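Local coordinates for dual function macrocyclase-peptidase POPB (PDB 5N4B), which cleaves peptide bonds after proline and macrocyclises the trimmed precursor peptide in the biosynthesis of the amanitin toxins, at residues Ala83-Pro88 with Gly428-Tyr433; Pro116-Phe121 with Ser444-Thr449; Trp96-Asn101 with Asp126-Val131; Thr396-Asp401 with Thr415-Thr420. The protein carries 1 engineered substitution. All coordinates share one frame; numbering follows the deposited sequence.

Contact 1: Ala83-Pro88 with Gly428-Tyr433; sequences AKFSAP and GTIARY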
# COMPACT_ATOMS: atom_id res chain seq x y z
N ALA A 83 -12.86 -3.01 18.72
CA ALA A 83 -13.75 -2.89 17.58
C ALA A 83 -13.25 -1.84 16.61
O ALA A 83 -12.73 -0.79 17.00
CB ALA A 83 -15.13 -2.46 18.09
N LYS A 84 -13.35 -2.16 15.31
CA LYS A 84 -12.90 -1.27 14.24
C LYS A 84 -14.01 -1.09 13.22
O LYS A 84 -14.84 -1.97 13.03
CB LYS A 84 -11.63 -1.77 13.55
CG LYS A 84 -10.48 -1.74 14.55
CD LYS A 84 -9.27 -2.43 14.03
CE LYS A 84 -9.24 -3.89 14.35
NZ LYS A 84 -8.79 -4.13 15.73
N PHE A 85 -14.03 0.06 12.56
CA PHE A 85 -15.12 0.40 11.66
C PHE A 85 -14.65 1.42 10.64
O PHE A 85 -13.68 2.14 10.84
CB PHE A 85 -16.35 0.96 12.41
CG PHE A 85 -15.99 1.76 13.59
CD1 PHE A 85 -15.52 3.05 13.47
CD2 PHE A 85 -16.05 1.17 14.83
CE1 PHE A 85 -15.10 3.77 14.65
CE2 PHE A 85 -15.67 1.87 15.98
CZ PHE A 85 -15.20 3.14 15.86
N SER A 86 -15.33 1.42 9.51
CA SER A 86 -15.08 2.37 8.43
C SER A 86 -16.06 3.52 8.49
O SER A 86 -17.03 3.52 9.24
CB SER A 86 -15.23 1.68 7.06
OG SER A 86 -16.62 1.43 6.76
N ALA A 87 -15.80 4.52 7.63
CA ALA A 87 -16.84 5.51 7.34
C ALA A 87 -18.04 4.80 6.71
O ALA A 87 -17.88 3.83 5.97
CB ALA A 87 -16.34 6.58 6.38
N PRO A 88 -19.27 5.27 6.97
CA PRO A 88 -20.44 4.70 6.29
C PRO A 88 -20.67 5.41 4.96
O PRO A 88 -20.26 6.56 4.77
CB PRO A 88 -21.57 4.99 7.31
CG PRO A 88 -21.19 6.35 7.87
CD PRO A 88 -19.67 6.31 7.94
N GLY A 428 -8.43 6.35 14.87
CA GLY A 428 -9.32 6.40 13.74
C GLY A 428 -10.56 7.17 14.07
O GLY A 428 -11.46 6.68 14.75
N THR A 429 -10.62 8.39 13.59
CA THR A 429 -11.75 9.27 13.80
C THR A 429 -12.46 9.46 12.47
O THR A 429 -11.82 9.65 11.42
CB THR A 429 -11.26 10.60 14.32
OG1 THR A 429 -10.70 10.36 15.62
CG2 THR A 429 -12.40 11.63 14.43
N ILE A 430 -13.79 9.40 12.49
CA ILE A 430 -14.60 9.66 11.30
C ILE A 430 -15.36 10.94 11.58
O ILE A 430 -16.16 11.00 12.52
CB ILE A 430 -15.56 8.50 10.99
CG1 ILE A 430 -14.79 7.17 10.80
CG2 ILE A 430 -16.41 8.86 9.79
CD1 ILE A 430 -15.55 5.96 11.02
N ALA A 431 -15.07 11.99 10.79
CA ALA A 431 -15.75 13.27 10.89
C ALA A 431 -16.73 13.41 9.75
O ALA A 431 -16.57 12.82 8.68
CB ALA A 431 -14.75 14.41 10.84
N ARG A 432 -17.79 14.19 10.01
CA ARG A 432 -18.87 14.42 9.06
C ARG A 432 -19.04 15.92 8.85
O ARG A 432 -19.07 16.68 9.82
CB ARG A 432 -20.18 13.83 9.56
CG ARG A 432 -21.37 13.99 8.61
CD ARG A 432 -22.59 13.14 9.03
NE ARG A 432 -23.07 13.61 10.32
CZ ARG A 432 -24.16 14.35 10.51
NH1 ARG A 432 -24.99 14.68 9.52
NH2 ARG A 432 -24.43 14.74 11.75
N TYR A 433 -19.25 16.29 7.60
CA TYR A 433 -19.61 17.65 7.23
C TYR A 433 -20.98 17.58 6.57
O TYR A 433 -21.15 16.90 5.55
CB TYR A 433 -18.58 18.27 6.29
CG TYR A 433 -18.81 19.76 6.05
CD1 TYR A 433 -19.72 20.19 5.10
CD2 TYR A 433 -18.12 20.71 6.78
CE1 TYR A 433 -19.96 21.53 4.88
CE2 TYR A 433 -18.36 22.08 6.56
CZ TYR A 433 -19.26 22.46 5.61
OH TYR A 433 -19.48 23.79 5.40
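Ile430 reaches from strand 426-434 to the backbone of 83-88, and its tip does most of the touching. Its CB already points toward the other segment and splits the chain into two arms. On the shorter arm, Ile430 CG2 lies 4.1 Å from Ala87 CB, a methyl-to-methyl contact. The longer arm leaves CB beside the backbone N of Ile430 and runs on extended through CG1 (chi2 157°) to CD1. Ile430 CD1 comes to 3.4 Å from Ser86 O and 3.7 Å from Ala87 N, so it rests against the peptide unit joining these two residues. It also meets the rim of the Phe85 ring near the ring plane, with Ile430 CD1 3.8 Å from Phe85 CD1. This is where the first and last blades of the prolyl oligopeptidase beta-propeller meet, strand 84-90 opening the first and strand 426-434 belonging to the last. No hydrogen bond crosses here between the two segments. Ser86 OG donates to Ala87 O over 2.8 Å, arriving above the carbonyl plane, and is also hydrogen-bonded to Phe99 N on the adjoining strand 96-101. The bound peptide substrate packs an apolar side chain on Ile430 and a polar one on Ala87.

Contact 2: Pro116-Phe121 with Ser444-Thr449; sequences PALPDF and SILRTT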
# COMPACT_ATOMS: atom_id res chain seq x y z
N PRO A 116 -33.47 3.59 7.22
CA PRO A 116 -32.92 4.48 6.18
C PRO A 116 -32.61 5.86 6.74
O PRO A 116 -33.26 6.88 6.45
CB PRO A 116 -34.06 4.51 5.14
CG PRO A 116 -35.30 4.39 6.02
CD PRO A 116 -34.93 3.40 7.08
N ALA A 117 -31.68 5.89 7.67
CA ALA A 117 -31.28 7.10 8.38
C ALA A 117 -29.88 6.88 8.91
O ALA A 117 -29.48 5.75 9.16
CB ALA A 117 -32.23 7.35 9.56
N LEU A 118 -29.13 7.97 9.08
CA LEU A 118 -27.77 7.83 9.59
C LEU A 118 -27.81 7.30 11.02
O LEU A 118 -28.41 7.95 11.89
CB LEU A 118 -27.04 9.15 9.53
CG LEU A 118 -25.60 9.19 10.01
CD1 LEU A 118 -24.69 8.39 9.16
CD2 LEU A 118 -25.17 10.65 10.01
N PRO A 119 -27.18 6.17 11.32
CA PRO A 119 -27.24 5.65 12.69
C PRO A 119 -26.58 6.55 13.71
O PRO A 119 -25.67 7.33 13.41
CB PRO A 119 -26.47 4.32 12.58
CG PRO A 119 -26.62 3.93 11.25
CD PRO A 119 -26.58 5.19 10.42
N ASP A 120 -27.06 6.42 14.95
CA ASP A 120 -26.37 6.84 16.15
C ASP A 120 -25.47 5.68 16.53
O ASP A 120 -25.89 4.71 17.18
CB ASP A 120 -27.35 7.17 17.27
CG ASP A 120 -26.66 7.51 18.56
OD1 ASP A 120 -25.40 7.51 18.59
OD2 ASP A 120 -27.38 7.80 19.55
N PHE A 121 -24.20 5.75 16.11
CA PHE A 121 -23.29 4.63 16.28
C PHE A 121 -22.91 4.37 17.73
O PHE A 121 -22.39 3.27 18.02
CB PHE A 121 -22.07 4.76 15.37
CG PHE A 121 -22.38 4.61 13.94
CD1 PHE A 121 -22.51 3.36 13.36
CD2 PHE A 121 -22.53 5.72 13.14
CE1 PHE A 121 -22.77 3.23 12.05
CE2 PHE A 121 -22.82 5.62 11.79
CZ PHE A 121 -22.94 4.36 11.23
N SER A 444 -18.88 17.75 12.47
CA SER A 444 -19.04 16.99 13.70
C SER A 444 -18.20 15.72 13.64
O SER A 444 -17.72 15.32 12.58
CB SER A 444 -20.50 16.59 13.93
OG SER A 444 -20.99 15.68 12.97
N ILE A 445 -18.06 15.07 14.78
CA ILE A 445 -17.38 13.79 14.87
C ILE A 445 -18.47 12.72 14.90
O ILE A 445 -19.34 12.70 15.79
CB ILE A 445 -16.48 13.72 16.10
CG1 ILE A 445 -15.43 14.79 16.08
CG2 ILE A 445 -15.86 12.34 16.14
CD1 ILE A 445 -14.60 14.86 14.83
N LEU A 446 -18.44 11.83 13.91
CA LEU A 446 -19.38 10.72 13.83
C LEU A 446 -19.00 9.60 14.77
O LEU A 446 -19.83 9.08 15.50
CB LEU A 446 -19.44 10.20 12.40
CG LEU A 446 -20.46 9.08 12.19
CD1 LEU A 446 -21.92 9.63 12.06
CD2 LEU A 446 -20.12 8.22 10.97
N ARG A 447 -17.74 9.17 14.72
CA ARG A 447 -17.26 8.06 15.53
C ARG A 447 -15.79 8.27 15.82
O ARG A 447 -15.06 8.82 14.99
CB ARG A 447 -17.33 6.69 14.80
CG ARG A 447 -18.66 6.37 14.22
CD ARG A 447 -18.72 4.91 13.72
NE ARG A 447 -18.76 3.99 14.83
CZ ARG A 447 -19.09 2.72 14.73
NH1 ARG A 447 -19.35 2.18 13.57
NH2 ARG A 447 -19.19 1.98 15.82
N THR A 448 -15.37 7.82 17.01
CA THR A 448 -13.98 7.74 17.40
C THR A 448 -13.66 6.29 17.78
O THR A 448 -14.40 5.69 18.54
CB THR A 448 -13.77 8.65 18.58
OG1 THR A 448 -14.25 9.97 18.26
CG2 THR A 448 -12.33 8.67 18.97
N THR A 449 -12.56 5.76 17.27
CA THR A 449 -12.14 4.40 17.58
C THR A 449 -11.58 4.37 18.99
O THR A 449 -10.72 5.18 19.34
CB THR A 449 -11.08 3.96 16.56
OG1 THR A 449 -11.61 4.05 15.23
CG2 THR A 449 -10.69 2.51 16.75
O HOH W 1 -22.60 8.34 15.60
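Arg447 crosses Phe121 at about a right angle and sets its guanidinium nearly parallel to the ring, the planes 15° apart. The two groups are slid past each other: Phe121 CB sits 3.4 Å above the guanidinium plane of Arg447, toward its rim, while Arg447 NH1 comes to 3.4 Å from Phe121 CD1. A bend at chi3 (72°) lets the aliphatic part join in, so that Arg447 CD makes a CH-pi contact 4.1 Å from the Phe121 ring centroid. On the opposite face of this ring Pro119 CB lies 3.7 Å above the plane, over its centre, leaving Phe121 sandwiched between its own loop and the strand. The guanidinium also makes a cation-pi contact with the Phe85 ring, and a salt bridge from Arg447 NH2 to Asp125 OD1 fixes its rotation. Leu446 and Arg447 form a classic beta bulge, both facing Ile430 on the adjoining strand; the bulge occurs in the last strand of the last propeller blade, whereas 116-121 is a loop of the first blade. Two consecutive side chains thus come to bear on the same loop. Leu446 approaches the ring obliquely, its CD2 3.8 Å from Phe121 CE2, and its other methyl, Leu446 CD1, lies 4.0 Å from Leu118 CD2. The backbones are linked through a water in the plane of the Phe121 ring, at its edge: it accepts from Phe121 N (3.1 Å) and donates to Leu446 O (2.9 Å).

Contact 3: Trp96-Asn101 with Asp126-Val131; sequences WYWFYN and DNVGDV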
# COMPACT_ATOMS: atom_id res chain seq x y z
N TRP A 96 -27.46 3.05 4.90
CA TRP A 96 -26.05 3.30 5.11
C TRP A 96 -25.32 1.99 5.33
O TRP A 96 -25.80 1.11 6.06
CB TRP A 96 -25.91 4.21 6.34
CG TRP A 96 -26.46 5.57 6.21
CD1 TRP A 96 -27.74 5.92 6.38
CD2 TRP A 96 -25.74 6.74 5.91
NE1 TRP A 96 -27.88 7.29 6.21
CE2 TRP A 96 -26.65 7.80 5.92
CE3 TRP A 96 -24.41 7.01 5.62
CZ2 TRP A 96 -26.25 9.12 5.68
CZ3 TRP A 96 -24.03 8.32 5.35
CH2 TRP A 96 -24.95 9.35 5.41
N TYR A 97 -24.14 1.88 4.74
CA TYR A 97 -23.37 0.64 4.77
C TYR A 97 -21.95 0.95 5.24
O TYR A 97 -21.36 1.95 4.83
CB TYR A 97 -23.32 0.03 3.37
CG TYR A 97 -24.63 -0.42 2.82
CD1 TYR A 97 -25.62 0.50 2.43
CD2 TYR A 97 -24.89 -1.77 2.68
CE1 TYR A 97 -26.84 0.06 1.90
CE2 TYR A 97 -26.09 -2.21 2.13
CZ TYR A 97 -27.05 -1.27 1.75
OH TYR A 97 -28.25 -1.72 1.20
N TRP A 98 -21.39 0.08 6.07
CA TRP A 98 -20.07 0.33 6.61
C TRP A 98 -19.45 -1.01 7.01
O TRP A 98 -20.15 -1.99 7.29
CB TRP A 98 -20.13 1.27 7.85
CG TRP A 98 -20.78 0.69 9.04
CD1 TRP A 98 -20.16 0.08 10.11
CD2 TRP A 98 -22.19 0.61 9.31
NE1 TRP A 98 -21.11 -0.38 11.01
CE2 TRP A 98 -22.36 -0.07 10.54
CE3 TRP A 98 -23.32 1.03 8.63
CZ2 TRP A 98 -23.61 -0.28 11.12
CZ3 TRP A 98 -24.57 0.80 9.21
CH2 TRP A 98 -24.69 0.14 10.41
N PHE A 99 -18.12 -1.03 7.07
CA PHE A 99 -17.40 -2.22 7.55
C PHE A 99 -17.20 -2.15 9.05
O PHE A 99 -16.96 -1.10 9.63
CB PHE A 99 -16.04 -2.36 6.85
CG PHE A 99 -16.15 -2.79 5.43
CD1 PHE A 99 -16.28 -4.13 5.11
CD2 PHE A 99 -16.12 -1.85 4.42
CE1 PHE A 99 -16.39 -4.53 3.80
CE2 PHE A 99 -16.20 -2.26 3.10
CZ PHE A 99 -16.33 -3.61 2.81
N TYR A 100 -17.29 -3.32 9.67
CA TYR A 100 -17.19 -3.50 11.11
C TYR A 100 -16.40 -4.76 11.41
O TYR A 100 -16.70 -5.81 10.83
CB TYR A 100 -18.58 -3.58 11.79
CG TYR A 100 -18.57 -3.89 13.28
CD1 TYR A 100 -17.96 -3.03 14.18
CD2 TYR A 100 -19.09 -5.05 13.76
CE1 TYR A 100 -17.92 -3.31 15.52
CE2 TYR A 100 -19.07 -5.33 15.12
CZ TYR A 100 -18.47 -4.45 15.95
OH TYR A 100 -18.47 -4.78 17.30
N ASN A 101 -15.39 -4.66 12.28
CA ASN A 101 -14.61 -5.79 12.77
C ASN A 101 -14.79 -5.84 14.28
O ASN A 101 -14.55 -4.84 14.97
CB ASN A 101 -13.14 -5.58 12.41
CG ASN A 101 -12.32 -6.84 12.54
OD1 ASN A 101 -12.34 -7.48 13.60
ND2 ASN A 101 -11.62 -7.21 11.48
N ASP A 126 -24.12 -3.69 15.98
CA ASP A 126 -25.15 -4.73 15.87
C ASP A 126 -26.53 -4.27 16.30
O ASP A 126 -27.51 -4.94 15.99
CB ASP A 126 -24.77 -5.93 16.70
CG ASP A 126 -23.78 -6.78 16.01
OD1 ASP A 126 -24.08 -7.21 14.86
OD2 ASP A 126 -22.71 -7.01 16.59
N ASN A 127 -26.62 -3.19 17.01
CA ASN A 127 -27.92 -2.64 17.35
C ASN A 127 -28.46 -1.71 16.29
O ASN A 127 -29.68 -1.47 16.28
CB ASN A 127 -27.82 -1.89 18.67
CG ASN A 127 -27.67 -2.84 19.85
OD1 ASN A 127 -28.30 -3.89 19.90
ND2 ASN A 127 -26.79 -2.49 20.78
N VAL A 128 -27.61 -1.15 15.42
CA VAL A 128 -28.08 -0.22 14.40
C VAL A 128 -27.97 -0.78 12.99
O VAL A 128 -28.46 -0.15 12.03
CB VAL A 128 -27.36 1.15 14.47
CG1 VAL A 128 -27.54 1.84 15.84
CG2 VAL A 128 -25.88 1.00 14.12
N GLY A 129 -27.35 -1.96 12.82
CA GLY A 129 -27.16 -2.56 11.52
C GLY A 129 -27.26 -4.06 11.56
O GLY A 129 -27.29 -4.67 12.64
N ASP A 130 -27.45 -4.62 10.38
CA ASP A 130 -27.44 -6.07 10.19
C ASP A 130 -26.34 -6.40 9.18
O ASP A 130 -25.93 -5.56 8.37
CB ASP A 130 -28.77 -6.60 9.56
CG ASP A 130 -30.05 -6.12 10.27
OD1 ASP A 130 -30.14 -6.35 11.46
OD2 ASP A 130 -30.94 -5.52 9.59
N VAL A 131 -25.85 -7.63 9.19
CA VAL A 131 -24.87 -8.06 8.20
C VAL A 131 -25.48 -7.99 6.82
O VAL A 131 -26.58 -8.51 6.58
CB VAL A 131 -24.37 -9.48 8.52
CG1 VAL A 131 -23.51 -10.03 7.40
CG2 VAL A 131 -23.67 -9.54 9.86
O HOH W 2 -20.46 -6.49 18.19
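Trp98 pushes the six-membered end of its indole against the turn where helix 125-128 gives way to strand 129-133. Trp98 CH2 stands 3.8 Å from Gly129 CA, the glycine having no side chain to keep the ring away from the backbone. At 4.0 Å from Trp98 CZ2, Val128 CG2 meets the same end of the indole, the two side chains crossing at about a right angle. Trp98 reaches this far because chi1 (68°) sets CG between its backbone N and carbonyl carbon, and the indole is held by a hydrogen bond from NE1, on its five-membered ring, to Asp125 OD2. Two residues further along its strand, Tyr100 meets Asp126 of the helix more loosely. Their direct approach is wide, Tyr100 CE2 to Asp126 OD2 being 4.3 Å, and a water makes up the gap: it is hydrogen-bonded to Tyr100 OH at 2.8 Å and donates to Asp126 OD2, also at 2.8 Å. The other carboxylate oxygen, Asp126 OD1, pairs with Tyr111 OH. Strands 96-101 and 129-133 are the second and fourth of the first propeller blade, with 109-113 running antiparallel between them, and the short helix 125-128 leads the chain back into the outer edge of that blade.

Contact 4: Thr396-Asp401 with Thr415-Thr420; sequences TRLAPD and THFFLT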
# COMPACT_ATOMS: atom_id res chain seq x y z
N THR A 396 -12.64 27.49 4.24
CA THR A 396 -12.36 27.17 5.62
C THR A 396 -11.42 25.98 5.67
O THR A 396 -11.38 25.15 4.74
CB THR A 396 -13.65 26.90 6.41
OG1 THR A 396 -13.37 26.82 7.81
CG2 THR A 396 -14.31 25.68 5.99
N ARG A 397 -10.70 25.88 6.77
CA ARG A 397 -9.91 24.71 7.12
C ARG A 397 -10.76 23.87 8.07
O ARG A 397 -11.33 24.40 9.05
CB ARG A 397 -8.60 25.09 7.78
CG ARG A 397 -7.75 23.84 8.11
CD ARG A 397 -6.36 24.18 8.48
NE ARG A 397 -5.62 22.99 8.87
CZ ARG A 397 -4.41 23.04 9.35
NH1 ARG A 397 -3.79 24.20 9.46
NH2 ARG A 397 -3.84 21.95 9.75
N LEU A 398 -10.86 22.57 7.80
CA LEU A 398 -11.63 21.65 8.63
C LEU A 398 -10.66 20.86 9.51
O LEU A 398 -9.58 20.48 9.06
CB LEU A 398 -12.46 20.69 7.77
CG LEU A 398 -13.49 21.38 6.89
CD1 LEU A 398 -14.23 20.34 6.06
CD2 LEU A 398 -14.46 22.17 7.80
N ALA A 399 -11.06 20.59 10.76
CA ALA A 399 -10.23 19.85 11.70
C ALA A 399 -8.84 20.49 11.81
O ALA A 399 -7.82 19.82 11.65
CB ALA A 399 -10.11 18.38 11.34
N PRO A 400 -8.78 21.79 12.09
CA PRO A 400 -7.50 22.47 12.05
C PRO A 400 -6.47 22.02 13.06
O PRO A 400 -5.29 22.32 12.86
CB PRO A 400 -7.89 23.94 12.30
CG PRO A 400 -9.14 23.83 13.03
CD PRO A 400 -9.87 22.69 12.47
N ASP A 401 -6.86 21.34 14.13
CA ASP A 401 -5.91 20.87 15.14
C ASP A 401 -5.48 19.43 14.93
O ASP A 401 -4.66 18.92 15.71
CB ASP A 401 -6.52 20.99 16.54
CG ASP A 401 -6.91 22.40 16.88
OD1 ASP A 401 -6.09 23.32 16.69
OD2 ASP A 401 -8.06 22.55 17.35
N THR A 415 -25.41 15.68 0.16
CA THR A 415 -25.23 16.90 0.92
C THR A 415 -24.30 16.76 2.11
O THR A 415 -24.34 17.61 3.01
CB THR A 415 -26.57 17.41 1.43
OG1 THR A 415 -27.19 16.38 2.23
CG2 THR A 415 -27.48 17.81 0.23
N HIS A 416 -23.48 15.72 2.15
CA HIS A 416 -22.52 15.49 3.23
C HIS A 416 -21.25 14.92 2.61
O HIS A 416 -21.22 14.42 1.50
CB HIS A 416 -23.05 14.52 4.31
CG HIS A 416 -23.21 13.14 3.83
ND1 HIS A 416 -24.37 12.69 3.21
CD2 HIS A 416 -22.33 12.11 3.77
CE1 HIS A 416 -24.19 11.44 2.82
NE2 HIS A 416 -22.96 11.07 3.14
N PHE A 417 -20.19 14.96 3.40
CA PHE A 417 -19.00 14.16 3.16
C PHE A 417 -18.42 13.73 4.49
O PHE A 417 -18.74 14.29 5.55
CB PHE A 417 -17.96 14.87 2.29
CG PHE A 417 -17.41 16.17 2.85
CD1 PHE A 417 -16.30 16.16 3.65
CD2 PHE A 417 -18.00 17.39 2.52
CE1 PHE A 417 -15.79 17.39 4.14
CE2 PHE A 417 -17.49 18.58 3.00
CZ PHE A 417 -16.40 18.57 3.81
N PHE A 418 -17.52 12.75 4.44
CA PHE A 418 -16.78 12.30 5.59
C PHE A 418 -15.28 12.48 5.39
O PHE A 418 -14.75 12.54 4.28
CB PHE A 418 -17.01 10.80 5.88
CG PHE A 418 -18.40 10.47 6.18
CD1 PHE A 418 -18.95 10.76 7.43
CD2 PHE A 418 -19.22 9.90 5.21
CE1 PHE A 418 -20.27 10.50 7.69
CE2 PHE A 418 -20.57 9.62 5.52
CZ PHE A 418 -21.06 9.95 6.71
N LEU A 419 -14.60 12.58 6.54
CA LEU A 419 -13.15 12.52 6.62
C LEU A 419 -12.76 11.36 7.52
O LEU A 419 -13.34 11.20 8.62
CB LEU A 419 -12.53 13.79 7.18
CG LEU A 419 -12.91 15.09 6.51
CD1 LEU A 419 -12.35 16.28 7.34
CD2 LEU A 419 -12.44 15.13 5.11
N THR A 420 -11.80 10.57 7.08
CA THR A 420 -11.20 9.55 7.94
C THR A 420 -9.81 10.04 8.35
O THR A 420 -8.99 10.41 7.49
CB THR A 420 -11.17 8.18 7.31
OG1 THR A 420 -10.46 8.20 6.10
CG2 THR A 420 -12.59 7.75 6.96
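Leu398 and Phe417 reach for each other from opposite directions. The methyl Leu398 CD1 meets the ring at its edge, in the ring plane, 3.6 Å from Phe417 CZ and 3.8 Å from Phe417 CE1. Leu419, two residues on and on the same side of its strand, closes in nearer the root of the leucine, with Leu419 CD1 4.4 Å from Leu398 CB. The contact is buried and wholly apolar. Phe417 turns its rim to Leu398 with chi1 at 60°, and its ring meets that of Tyr433 with the planes nearly parallel, about 10° apart. Tyr433 also touches Leu398, while Phe443 packs on Leu398, Ala399 and Leu419 together, so two aromatic residues of the neighbouring strands 426-434 and 443-448 pack against the pair. Farther out, backbone hydrogen bonds hold Leu398 to Ile385 and Phe417 to Tyr433. Phe418, between the two contact residues, faces the other way, to Ile430 and Leu446, and Thr420 OG1 hydrogen-bonds a polar side chain of the bound peptide. Strand 394-398 is the last of the propeller's sixth blade and strand 416-423 the second of its seventh, so the packing joins the facing sheets of two successive blades.

From the N terminus, residues 83-88 open contact 1, 96-101 open contact 3 and 116-121 open contact 2. Contact 3 is the first to close, at 126-131, within the first blade; it lies wholly inside the span of contact 1 but crosses contact 2. The chain then runs through the intermediate propeller blades. Contact 4 opens at 396-401 and closes at 415-420, a short link between the sixth and seventh blades enclosed by both contacts 1 and 2. Next 428-433 completes contact 1 and 444-449 contact 2, so these two cross. Their second segments lie on neighbouring strands of the seventh blade, and both contacts join that blade to the first, across the seam of the propeller.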